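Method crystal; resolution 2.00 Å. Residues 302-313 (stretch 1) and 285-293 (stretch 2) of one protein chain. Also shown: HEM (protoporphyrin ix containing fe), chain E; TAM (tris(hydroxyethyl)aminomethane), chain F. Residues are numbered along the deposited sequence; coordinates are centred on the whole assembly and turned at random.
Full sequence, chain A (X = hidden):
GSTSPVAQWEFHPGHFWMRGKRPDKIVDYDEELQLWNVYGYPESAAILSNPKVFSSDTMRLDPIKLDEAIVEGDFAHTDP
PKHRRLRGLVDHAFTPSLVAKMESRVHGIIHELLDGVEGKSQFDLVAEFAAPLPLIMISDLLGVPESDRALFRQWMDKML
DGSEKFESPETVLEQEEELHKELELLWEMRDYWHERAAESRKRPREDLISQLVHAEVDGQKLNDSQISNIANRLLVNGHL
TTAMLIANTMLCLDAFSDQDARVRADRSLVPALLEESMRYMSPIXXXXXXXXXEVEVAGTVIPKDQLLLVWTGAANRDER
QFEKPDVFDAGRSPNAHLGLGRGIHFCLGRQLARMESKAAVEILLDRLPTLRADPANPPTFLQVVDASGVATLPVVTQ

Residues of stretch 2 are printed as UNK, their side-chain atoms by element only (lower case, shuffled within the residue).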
# COMPACT_ATOMS: atom_id res chain seq x y z
N ILE A 302 7.92 -21.08 16.51
CA ILE A 302 6.82 -20.14 16.79
C ILE A 302 5.55 -20.95 17.04
O ILE A 302 5.15 -21.78 16.22
CB ILE A 302 6.64 -19.15 15.66
CG1 ILE A 302 7.92 -18.34 15.47
CG2 ILE A 302 5.42 -18.21 15.96
CD1 ILE A 302 8.02 -17.62 14.19
N PRO A 303 4.94 -20.75 18.21
CA PRO A 303 3.75 -21.54 18.53
C PRO A 303 2.59 -21.24 17.59
O PRO A 303 2.63 -20.29 16.81
CB PRO A 303 3.41 -21.13 19.98
CG PRO A 303 4.72 -20.57 20.54
CD PRO A 303 5.40 -19.93 19.35
N LYS A 304 1.60 -22.11 17.65
CA LYS A 304 0.27 -21.96 17.10
C LYS A 304 -0.33 -20.61 17.52
O LYS A 304 0.06 -20.05 18.53
CB LYS A 304 -0.62 -23.11 17.60
CG LYS A 304 -1.94 -23.32 16.85
CD LYS A 304 -2.83 -24.39 17.50
CE LYS A 304 -3.16 -24.10 18.97
NZ LYS A 304 -4.13 -25.07 19.58
N ASP A 305 -1.21 -20.07 16.69
CA ASP A 305 -2.01 -18.89 17.03
C ASP A 305 -1.22 -17.66 17.49
O ASP A 305 -1.63 -16.98 18.43
CB ASP A 305 -3.00 -19.25 18.14
CG ASP A 305 -3.89 -20.41 17.75
OD1 ASP A 305 -4.15 -20.58 16.55
OD2 ASP A 305 -4.35 -21.15 18.66
N GLN A 306 -0.11 -17.36 16.81
CA GLN A 306 0.68 -16.18 17.13
C GLN A 306 0.61 -15.17 16.01
O GLN A 306 0.41 -15.53 14.85
CB GLN A 306 2.15 -16.56 17.39
CG GLN A 306 2.44 -17.42 18.63
CD GLN A 306 2.00 -16.77 19.92
OE1 GLN A 306 2.52 -15.72 20.29
NE2 GLN A 306 1.10 -17.44 20.65
N LEU A 307 0.72 -13.89 16.38
CA LEU A 307 0.79 -12.83 15.40
C LEU A 307 2.25 -12.67 14.95
O LEU A 307 3.13 -12.45 15.78
CB LEU A 307 0.27 -11.52 15.99
CG LEU A 307 0.29 -10.27 15.12
CD1 LEU A 307 -0.60 -10.45 13.87
CD2 LEU A 307 -0.21 -9.05 15.91
N LEU A 308 2.48 -12.77 13.65
CA LEU A 308 3.80 -12.62 13.06
C LEU A 308 3.83 -11.47 12.06
O LEU A 308 3.04 -11.42 11.08
CB LEU A 308 4.25 -13.93 12.42
CG LEU A 308 5.63 -13.98 11.75
CD1 LEU A 308 6.65 -13.93 12.82
CD2 LEU A 308 5.80 -15.30 10.98
N LEU A 309 4.73 -10.52 12.35
CA LEU A 309 5.01 -9.39 11.49
C LEU A 309 6.16 -9.72 10.58
O LEU A 309 7.29 -9.90 11.02
CB LEU A 309 5.34 -8.15 12.31
CG LEU A 309 4.16 -7.75 13.20
CD1 LEU A 309 4.40 -6.42 13.90
CD2 LEU A 309 2.84 -7.79 12.45
N VAL A 310 5.83 -9.80 9.29
CA VAL A 310 6.78 -10.06 8.23
C VAL A 310 7.33 -8.71 7.72
O VAL A 310 6.58 -7.94 7.06
CB VAL A 310 6.12 -10.83 7.09
CG1 VAL A 310 7.07 -11.00 5.94
CG2 VAL A 310 5.54 -12.15 7.58
N TRP A 311 8.59 -8.39 8.07
CA TRP A 311 9.13 -7.06 7.70
C TRP A 311 9.77 -7.08 6.31
O TRP A 311 10.98 -7.29 6.14
CB TRP A 311 10.06 -6.53 8.78
CG TRP A 311 9.33 -6.30 10.06
CD1 TRP A 311 9.33 -7.10 11.19
CD2 TRP A 311 8.44 -5.19 10.36
NE1 TRP A 311 8.49 -6.55 12.15
CE2 TRP A 311 7.95 -5.39 11.67
CE3 TRP A 311 8.03 -4.07 9.64
CZ2 TRP A 311 7.05 -4.49 12.28
CZ3 TRP A 311 7.13 -3.18 10.24
CH2 TRP A 311 6.66 -3.40 11.55
N THR A 312 8.91 -6.91 5.31
CA THR A 312 9.29 -6.84 3.93
C THR A 312 10.26 -5.68 3.77
O THR A 312 11.23 -5.80 2.98
CB THR A 312 8.03 -6.63 3.04
OG1 THR A 312 7.31 -5.52 3.57
CG2 THR A 312 7.15 -7.87 3.08
N GLY A 313 10.09 -4.57 4.51
CA GLY A 313 11.07 -3.49 4.40
C GLY A 313 12.48 -3.96 4.81
O GLY A 313 13.49 -3.65 4.19
N UNK A 285 6.00 -1.74 4.43
CA UNK A 285 7.30 -2.31 4.83
C UNK A 285 7.16 -3.49 5.81
O UNK A 285 8.16 -4.04 6.26
c UNK A 285 8.17 -1.21 5.40
s UNK A 285 7.58 -0.43 6.88
N UNK A 286 5.93 -3.81 6.20
CA UNK A 286 5.63 -5.01 6.94
C UNK A 286 4.20 -5.44 6.76
O UNK A 286 3.32 -4.61 6.56
N UNK A 287 3.97 -6.75 6.78
CA UNK A 287 2.61 -7.28 6.75
C UNK A 287 2.43 -8.32 7.84
O UNK A 287 3.40 -9.03 8.23
c UNK A 287 2.24 -7.90 5.37
c UNK A 287 2.38 -6.86 4.24
c UNK A 287 3.09 -9.08 5.05
N UNK A 288 1.18 -8.41 8.32
CA UNK A 288 0.81 -9.29 9.40
C UNK A 288 0.35 -10.65 8.95
O UNK A 288 -0.26 -10.83 7.89
N UNK A 289 0.70 -11.64 9.77
CA UNK A 289 0.32 -13.01 9.51
C UNK A 289 0.02 -13.66 10.84
O UNK A 289 0.55 -13.24 11.87
n UNK A 289 0.17 -11.13 5.02
n UNK A 289 0.63 -13.39 5.01
c UNK A 289 0.44 -12.24 4.36
c UNK A 289 1.44 -13.73 8.76
c UNK A 289 0.46 -13.56 6.46
n UNK A 289 0.57 -12.19 3.04
c UNK A 289 1.67 -13.27 7.32
N UNK A 290 -0.83 -14.68 10.84
CA UNK A 290 -1.17 -15.41 12.06
C UNK A 290 -0.85 -16.85 11.83
O UNK A 290 -1.21 -17.38 10.78
c UNK A 290 -2.67 -15.24 12.41
N UNK A 291 -0.14 -17.47 12.77
CA UNK A 291 0.24 -18.89 12.65
C UNK A 291 -0.92 -19.82 12.99
O UNK A 291 -1.52 -19.70 14.06
o UNK A 291 1.27 -19.01 14.92
c UNK A 291 2.72 -18.48 13.10
c UNK A 291 1.50 -19.27 13.53
N UNK A 292 -1.23 -20.74 12.07
CA UNK A 292 -2.28 -21.73 12.25
C UNK A 292 -1.80 -22.96 13.02
O UNK A 292 -2.62 -23.68 13.61
o UNK A 292 -4.16 -20.17 10.88
c UNK A 292 -3.73 -21.11 10.22
c UNK A 292 -2.82 -22.17 10.87
n UNK A 292 -4.06 -21.30 8.97
N UNK A 293 -0.49 -23.17 13.04
CA UNK A 293 0.12 -24.33 13.72
C UNK A 293 1.54 -23.95 14.13
O UNK A 293 2.03 -22.89 13.72
o UNK A 293 0.91 -25.27 11.66
c UNK A 293 0.16 -25.56 12.83
CHA HEM E . -1.71 -6.35 -2.02
CHB HEM E . 1.83 -3.13 -1.77
CHC HEM E . -0.63 -0.33 -4.85
CHD HEM E . -4.53 -3.05 -4.33
C1A HEM E . -0.51 -5.79 -1.67
C2A HEM E . 0.55 -6.35 -0.83
C3A HEM E . 1.54 -5.47 -0.77
C4A HEM E . 1.14 -4.30 -1.57
CMA HEM E . 2.86 -5.62 0.01
CAA HEM E . 0.53 -7.73 -0.13
CBA HEM E . -0.32 -7.71 1.14
CGA HEM E . -0.11 -8.96 2.00
O1A HEM E . -0.61 -9.03 3.15
O2A HEM E . 0.52 -9.94 1.56
C1B HEM E . 1.50 -2.12 -2.64
C2B HEM E . 2.38 -1.06 -3.04
C3B HEM E . 1.70 -0.29 -3.89
C4B HEM E . 0.36 -0.84 -4.03
CMB HEM E . 3.83 -0.94 -2.52
CAB HEM E . 2.13 0.99 -4.63
CBB HEM E . 3.36 1.50 -4.56
C1C HEM E . -1.91 -0.82 -5.02
C2C HEM E . -2.97 -0.25 -5.89
C3C HEM E . -4.04 -1.03 -5.73
C4C HEM E . -3.70 -2.05 -4.77
CMC HEM E . -2.77 0.97 -6.80
CAC HEM E . -5.47 -0.97 -6.33
CBC HEM E . -5.87 -0.09 -7.23
C1D HEM E . -4.13 -4.15 -3.64
C2D HEM E . -5.02 -5.20 -3.23
C3D HEM E . -4.14 -6.22 -2.54
C4D HEM E . -2.80 -5.70 -2.57
CMD HEM E . -6.55 -5.28 -3.44
CAD HEM E . -4.62 -7.51 -1.86
CBD HEM E . -4.56 -8.68 -2.82
CGD HEM E . -4.85 -9.95 -2.04
O1D HEM E . -4.83 -9.93 -0.78
O2D HEM E . -5.07 -11.00 -2.68
NA HEM E . -0.08 -4.55 -2.09
NB HEM E . 0.26 -1.95 -3.25
NC HEM E . -2.43 -1.88 -4.37
ND HEM E . -2.82 -4.48 -3.27
FE HEM E . -1.27 -3.30 -3.37
C TAM F . 9.70 -3.52 15.94
C1 TAM F . 10.97 -4.15 16.65
C2 TAM F . 9.76 -1.99 15.92
C3 TAM F . 9.58 -4.08 14.50
C4 TAM F . 12.17 -3.20 16.64
C5 TAM F . 8.49 -1.48 15.24
C6 TAM F . 10.88 -3.98 13.66
N TAM F . 8.49 -3.92 16.65
O4 TAM F . 12.21 -2.44 17.84
O5 TAM F . 7.43 -2.36 15.61
O6 TAM F . 11.13 -2.62 13.36
O HOH W 1 -4.93 -22.91 14.75

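Position 285 carries two side-chain atoms, one carbon and then one sulfur, which defines Cys-285. Its SG lies 4.4 Å from Trp-311 CZ3, a loose apolar contact. Its backbone O accepts from Gly-313 N at 2.7 Å and 168°, and sits at the edge of the Trp-311 ring, 3.4 Å from CE3.

Position 286 has no side-chain atoms and is Gly-286. An ideal CB here would fall 2.5 Å from Trp-311 CE3, a clash, so the indole occupies the space a side chain would need. The bare CA approaches Val-310 O at 3.1 Å in a CA-H...O contact.

Position 287 shows three carbons, one bearing the other two: a branch at CB with no oxygen, hence Val-287. CG2 is 4.1 Å from Val-310 CB, on the same face of the sheet. The two backbones exchange hydrogen bonds, Val-287 N to Val-310 O at 2.9 Å and Val-310 N to Val-287 O at 2.8 Å.

Position 288 is again without side-chain atoms, so Gly-288. Here an ideal CB would have room, 3.9 Å from Leu-309 CD2; packing against stretch 1 does not demand the glycine.

Position 289 has three carbons, a nitrogen, and a carbon carrying two more nitrogens, the guanidinium of Arg-289. CG lies 4.0 Å from Val-310 CG2, while the end leads away to the heme: NH1 donates to HEM O1A at 2.9 Å and NH2 to HEM O2A at 2.7 Å. NH1 also donates to Gly-288 O at 2.9 Å.

Position 290 has a single carbon, Ala-290; its CA meets Gln-306 O at 3.2 Å.

Position 291 bears one carbon carrying an oxygen and a carbon, which is Thr-291. OG1 donates to Pro-303 O at 2.7 Å and accepts from Gln-306 N at 2.9 Å, while CG2 rests 3.9 Å from Ile-302 CG2.

Position 292 has two carbons, the second carrying one oxygen and one nitrogen; this short carboxamide is Asn-292. Its CA-to-CB bond points away from stretch 1, and its side-chain nitrogen is hydrogen-bonded elsewhere in the structure; its backbone O receives a water that also donates to Asp-305 OD1.

Position 293, one carbon then one oxygen, is Ser-293, also directed away; its backbone C is 3.8 Å from Lys-304 CA.

The contact is an antiparallel pairing, with strand directions 146° apart and 793 Å² buried. Reciprocal backbone bonds join Leu-308 with Arg-289 and Val-310 with Val-287. Beyond the strand of stretch 1, Thr-291 secures the turn through its hydroxyl and backbone, its O accepting from Asp-305 N at 2.7 Å.

Stretch 2 285-293: CGVGRATNS
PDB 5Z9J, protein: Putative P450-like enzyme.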